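Local coordinates for protein ribokinase RBSK (Mycobacterium tuberculosis, PDB 3GO6) that probably phosphorylates D-ribose at O-5, using ATP and a divalent cation such as magnesium, to give D-ribose 5-phosphate, at residues S27-D31 and A84-L88; F79-A85 and T104-S109. All blocks are in the same frame, centred on the assembly; numbering follows the deposited sequence.

Contact 1: residues S27-D31 and A84-L88; sequences SVNMD and AAAQL. With RIB (alpha-D-ribofuranose), chain C.
L88, on helix 83-94, is wedged between V28 and M30 at the start of strand 29-35, and here the packing is close. Its CB and CD1 lie against V28 CG2 (CB at 3.9 Å), the methyl anti to the backbone N of V28, which brings it against the helix. The other branch, L88 CD2, turns to the strand backbone, 3.4 Å from N29 O, and to the methyl, 3.8 Å from M30 CE. M30 bends at chi2 and chi3, which folds CE back onto the helix. CE also touches A84 CB, and the M30 side chain crosses that of Q87 at about a right angle, CE being 3.6 Å from Q87 CD. No hydrogen bond joins the two segments; the contact is mainly apolar, with the Q87 amide and N29 O taking part, and the axes cross at 88°. The looser side is at A84 and Q87, both partly exposed. Q87 meets the M30 methyl along its length, closest at the amide carbon, while its OE1 is hydrogen-bonded to R53 on strand 50-56. Alternation along the strand gives the other face to ribose. N29 ND2 donates an almost straight bond (170°) to RIB O2, 3.0 Å away, and the two oxygens of D31 divide the sugar's diol: RIB O2 donates to OD1 and RIB O3 to OD2. E152 bonds ribose through OE2 and N29 ND2 through OE1, joining two first-shell residues. A strand packed on a helix behind and holding the sugar hydroxyls with Asn and Asp in front is typical of the ribose pocket of PfkB-family ribokinases.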
loop_
_atom_site.group_PDB
_atom_site.type_symbol
_atom_site.label_atom_id
_atom_site.label_comp_id
_atom_site.label_asym_id
_atom_site.label_seq_id
_atom_site.Cartn_x
_atom_site.Cartn_y
_atom_site.Cartn_z
ATOM N N SER A 27 -18.667 3.046 3.042
ATOM C CA SER A 27 -17.397 2.549 3.525
ATOM C C SER A 27 -16.446 3.639 3.989
ATOM O O SER A 27 -16.519 4.794 3.553
ATOM C CB SER A 27 -16.717 1.760 2.411
ATOM O OG SER A 27 -16.669 2.589 1.270
ATOM N N VAL A 28 -15.545 3.250 4.879
ATOM C CA VAL A 28 -14.508 4.144 5.387
ATOM C C VAL A 28 -13.221 3.320 5.460
ATOM O O VAL A 28 -13.196 2.242 6.052
ATOM C CB VAL A 28 -14.912 4.822 6.757
ATOM C CG1 VAL A 28 -15.313 3.764 7.847
ATOM C CG2 VAL A 28 -13.814 5.803 7.258
ATOM N N ASN A 29 -12.159 3.824 4.821
ATOM C CA ASN A 29 -10.910 3.085 4.643
ATOM C C ASN A 29 -9.778 4.021 4.987
ATOM O O ASN A 29 -9.904 5.223 4.778
ATOM C CB ASN A 29 -10.690 2.697 3.154
ATOM C CG ASN A 29 -11.786 1.817 2.591
ATOM O OD1 ASN A 29 -12.246 0.891 3.248
ATOM N ND2 ASN A 29 -12.219 2.111 1.353
ATOM N N MET A 30 -8.663 3.489 5.473
ATOM C CA MET A 30 -7.407 4.258 5.430
ATOM C C MET A 30 -6.756 4.088 4.038
ATOM O O MET A 30 -6.617 2.968 3.560
ATOM C CB MET A 30 -6.458 3.801 6.543
ATOM C CG MET A 30 -5.206 4.670 6.665
ATOM S SD MET A 30 -5.549 6.313 7.331
ATOM C CE MET A 30 -6.181 5.936 8.986
ATOM N N ASP A 31 -6.378 5.206 3.404
ATOM C CA ASP A 31 -5.880 5.227 2.038
ATOM C C ASP A 31 -4.373 5.353 2.038
ATOM O O ASP A 31 -3.817 6.228 2.715
ATOM C CB ASP A 31 -6.432 6.445 1.274
ATOM C CG ASP A 31 -7.898 6.301 0.887
ATOM O OD1 ASP A 31 -8.447 5.185 1.001
ATOM O OD2 ASP A 31 -8.504 7.322 0.463
ATOM N N ALA A 84 -6.275 2.541 13.518
ATOM C CA ALA A 84 -6.736 3.277 12.308
ATOM C C ALA A 84 -8.092 3.905 12.527
ATOM O O ALA A 84 -8.335 5.031 12.091
ATOM C CB ALA A 84 -6.808 2.359 11.094
ATOM N N ALA A 85 -8.989 3.180 13.197
ATOM C CA ALA A 85 -10.355 3.653 13.376
ATOM C C ALA A 85 -10.430 4.996 14.104
ATOM O O ALA A 85 -11.331 5.779 13.847
ATOM C CB ALA A 85 -11.183 2.623 14.109
ATOM N N ALA A 86 -9.500 5.263 15.017
ATOM C CA ALA A 86 -9.518 6.546 15.752
ATOM C C ALA A 86 -9.266 7.728 14.804
ATOM O O ALA A 86 -9.931 8.747 14.876
ATOM C CB ALA A 86 -8.457 6.539 16.873
ATOM N N GLN A 87 -8.293 7.559 13.913
ATOM C CA GLN A 87 -7.945 8.549 12.906
ATOM C C GLN A 87 -9.074 8.735 11.871
ATOM O O GLN A 87 -9.364 9.862 11.446
ATOM C CB GLN A 87 -6.620 8.116 12.259
ATOM C CG GLN A 87 -6.003 9.123 11.304
ATOM C CD GLN A 87 -4.632 8.694 10.774
ATOM O OE1 GLN A 87 -4.011 7.758 11.293
ATOM N NE2 GLN A 87 -4.157 9.392 9.733
ATOM N N LEU A 88 -9.716 7.633 11.483
ATOM C CA LEU A 88 -10.836 7.674 10.537
ATOM C C LEU A 88 -12.044 8.417 11.120
ATOM O O LEU A 88 -12.660 9.256 10.442
ATOM C CB LEU A 88 -11.251 6.247 10.113
ATOM C CG LEU A 88 -10.174 5.448 9.376
ATOM C CD1 LEU A 88 -10.701 4.026 9.120
ATOM C CD2 LEU A 88 -9.838 6.179 8.067
HETATM O O5 RIB C . -13.061 6.917 -4.639
HETATM C C5 RIB C . -11.799 6.827 -3.940
HETATM C C4 RIB C . -11.993 5.980 -2.668
HETATM O O4 RIB C . -12.207 4.611 -3.068
HETATM C C3 RIB C . -10.764 5.935 -1.778
HETATM O O3 RIB C . -10.799 6.863 -0.665
HETATM C C2 RIB C . -10.677 4.485 -1.339
HETATM O O2 RIB C . -10.771 4.350 0.084
HETATM C C1 RIB C . -11.776 3.717 -2.057
HETATM O O1 RIB C . -12.893 3.447 -1.200
#

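Contact 2: residues F79-A85 and T104-S109; sequences FGDDPAA and TVPGPS
The carboxylate of D82 and the hydroxyl of S109 lock the turn before helix 83-94 to the loop T104-S109. From CB, which points to that loop, the D82 chain leads to CG, set between the backbone N and carbonyl carbon (chi1 59°), and there it divides. OD1 accepts from two donors: S109 OG, 2.7 Å away on the syn side and close to the carboxylate plane, and A85 N, 3.1 Å away and above that plane. OD2 takes S109 N at 2.9 Å, tilted out of the plane on the face opposite to A85 N, and lies close to P108 CA. The bond from A85 N makes D82 the N-cap of helix 83-94, so one carboxylate both caps the helix and grips the neighbouring loop. Since S109 OG gives its proton to D82, it is left to accept from G80 N at 3.0 Å. D81 and G107 clasp each other in turn: D81 N donates to G107 O, and G107 N to D81 OD1 from well above the carboxylate plane. G80 fits closely here, with its CA 3.0 Å from G107 O. At the far end, V105 N donates to F79 O in the short parallel pairing of F79 with T104, and a water bridges G80 O and T104 OG1.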
loop_
_atom_site.group_PDB
_atom_site.type_symbol
_atom_site.label_atom_id
_atom_site.label_comp_id
_atom_site.label_asym_id
_atom_site.label_seq_id
_atom_site.Cartn_x
_atom_site.Cartn_y
_atom_site.Cartn_z
ATOM N N PHE A 79 -16.458 0.728 11.464
ATOM C CA PHE A 79 -15.045 0.936 11.729
ATOM C C PHE A 79 -14.516 -0.379 12.305
ATOM O O PHE A 79 -15.286 -1.133 12.900
ATOM C CB PHE A 79 -14.837 2.043 12.772
ATOM C CG PHE A 79 -15.250 3.406 12.308
ATOM C CD1 PHE A 79 -14.374 4.194 11.569
ATOM C CD2 PHE A 79 -16.517 3.905 12.611
ATOM C CE1 PHE A 79 -14.748 5.468 11.129
ATOM C CE2 PHE A 79 -16.902 5.180 12.175
ATOM C CZ PHE A 79 -16.013 5.959 11.422
ATOM N N GLY A 80 -13.227 -0.654 12.128
ATOM C CA GLY A 80 -12.579 -1.780 12.813
ATOM C C GLY A 80 -12.301 -1.402 14.259
ATOM O O GLY A 80 -12.535 -0.247 14.651
ATOM N N ASP A 81 -11.816 -2.354 15.057
ATOM C CA ASP A 81 -11.552 -2.068 16.473
ATOM C C ASP A 81 -10.051 -1.842 16.660
ATOM O O ASP A 81 -9.408 -2.407 17.544
ATOM C CB ASP A 81 -12.160 -3.170 17.390
ATOM C CG ASP A 81 -11.467 -4.526 17.255
ATOM O OD1 ASP A 81 -10.778 -4.770 16.232
ATOM O OD2 ASP A 81 -11.608 -5.363 18.191
ATOM N N ASP A 82 -9.496 -0.999 15.790
ATOM C CA ASP A 82 -8.048 -0.838 15.677
ATOM C C ASP A 82 -7.634 0.631 15.786
ATOM O O ASP A 82 -8.495 1.514 15.777
ATOM C CB ASP A 82 -7.547 -1.480 14.365
ATOM C CG ASP A 82 -8.182 -0.881 13.094
ATOM O OD1 ASP A 82 -9.015 0.059 13.148
ATOM O OD2 ASP A 82 -7.819 -1.378 12.014
ATOM N N PRO A 83 -6.327 0.904 15.951
ATOM C CA PRO A 83 -5.836 2.294 15.931
ATOM C C PRO A 83 -6.264 3.135 14.717
ATOM O O PRO A 83 -6.594 4.333 14.877
ATOM C CB PRO A 83 -4.314 2.117 15.983
ATOM C CG PRO A 83 -4.147 0.891 16.801
ATOM C CD PRO A 83 -5.238 -0.040 16.277
ATOM N N ALA A 84 -6.275 2.541 13.518
ATOM C CA ALA A 84 -6.736 3.277 12.308
ATOM C C ALA A 84 -8.092 3.905 12.527
ATOM O O ALA A 84 -8.335 5.031 12.091
ATOM C CB ALA A 84 -6.808 2.359 11.094
ATOM N N ALA A 85 -8.989 3.180 13.197
ATOM C CA ALA A 85 -10.355 3.653 13.376
ATOM C C ALA A 85 -10.430 4.996 14.104
ATOM O O ALA A 85 -11.331 5.779 13.847
ATOM C CB ALA A 85 -11.183 2.623 14.109
ATOM N N THR A 104 -18.672 -0.317 15.553
ATOM C CA THR A 104 -17.341 -0.897 15.597
ATOM C C THR A 104 -17.501 -2.397 15.392
ATOM O O THR A 104 -18.350 -3.030 16.018
ATOM C CB THR A 104 -16.637 -0.558 16.911
ATOM O OG1 THR A 104 -16.441 0.853 16.952
ATOM C CG2 THR A 104 -15.246 -1.222 16.999
ATOM N N VAL A 105 -16.702 -2.953 14.479
ATOM C CA VAL A 105 -16.728 -4.378 14.156
ATOM C C VAL A 105 -15.346 -4.958 14.508
ATOM O O VAL A 105 -14.348 -4.243 14.416
ATOM C CB VAL A 105 -17.129 -4.558 12.654
ATOM C CG1 VAL A 105 -16.676 -5.869 12.083
ATOM C CG2 VAL A 105 -18.662 -4.420 12.522
ATOM N N PRO A 106 -15.278 -6.228 14.974
ATOM C CA PRO A 106 -13.946 -6.748 15.273
ATOM C C PRO A 106 -12.992 -6.760 14.057
ATOM O O PRO A 106 -13.423 -6.973 12.925
ATOM C CB PRO A 106 -14.224 -8.190 15.738
ATOM C CG PRO A 106 -15.639 -8.177 16.200
ATOM C CD PRO A 106 -16.343 -7.202 15.300
ATOM N N GLY A 107 -11.710 -6.532 14.297
ATOM C CA GLY A 107 -10.698 -6.657 13.245
ATOM C C GLY A 107 -10.428 -5.350 12.505
ATOM O O GLY A 107 -10.868 -4.277 12.924
ATOM N N PRO A 108 -9.632 -5.419 11.430
ATOM C CA PRO A 108 -9.126 -4.211 10.805
ATOM C C PRO A 108 -10.187 -3.327 10.151
ATOM O O PRO A 108 -11.171 -3.823 9.571
ATOM C CB PRO A 108 -8.145 -4.750 9.743
ATOM C CG PRO A 108 -7.797 -6.133 10.222
ATOM C CD PRO A 108 -9.065 -6.642 10.830
ATOM N N SER A 109 -9.967 -2.021 10.240
ATOM C CA SER A 109 -10.681 -1.065 9.391
ATOM C C SER A 109 -10.275 -1.337 7.934
ATOM O O SER A 109 -9.210 -1.909 7.687
ATOM C CB SER A 109 -10.291 0.365 9.800
ATOM O OG SER A 109 -10.688 0.641 11.140
HETATM O O HOH W 1 -13.711 1.713 16.192
#

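Starting from the N terminus, the chain enters strand 29-35 at S27-D31, passes through strand 50-56, helix 58-68 and strand 72-76, and returns at A84-L88, where contact 1 closes a long loop. Contact 2 begins at F79, before that loop is complete, and closes a shorter one at T104-S109, so the two loops overlap and neither encloses the other. A84 and A85 lie in segments of both, though A85 takes part only in contact 2; helix 83-94 thus sits between the ribose-binding strand and the loop leading to strand 110-116, a direct neighbour of 29-35 in the four-stranded sheet. The contacts touch physically: F79 CE1 packs on L88 CB and V28 CG1, and S109 CB on L88 CD1.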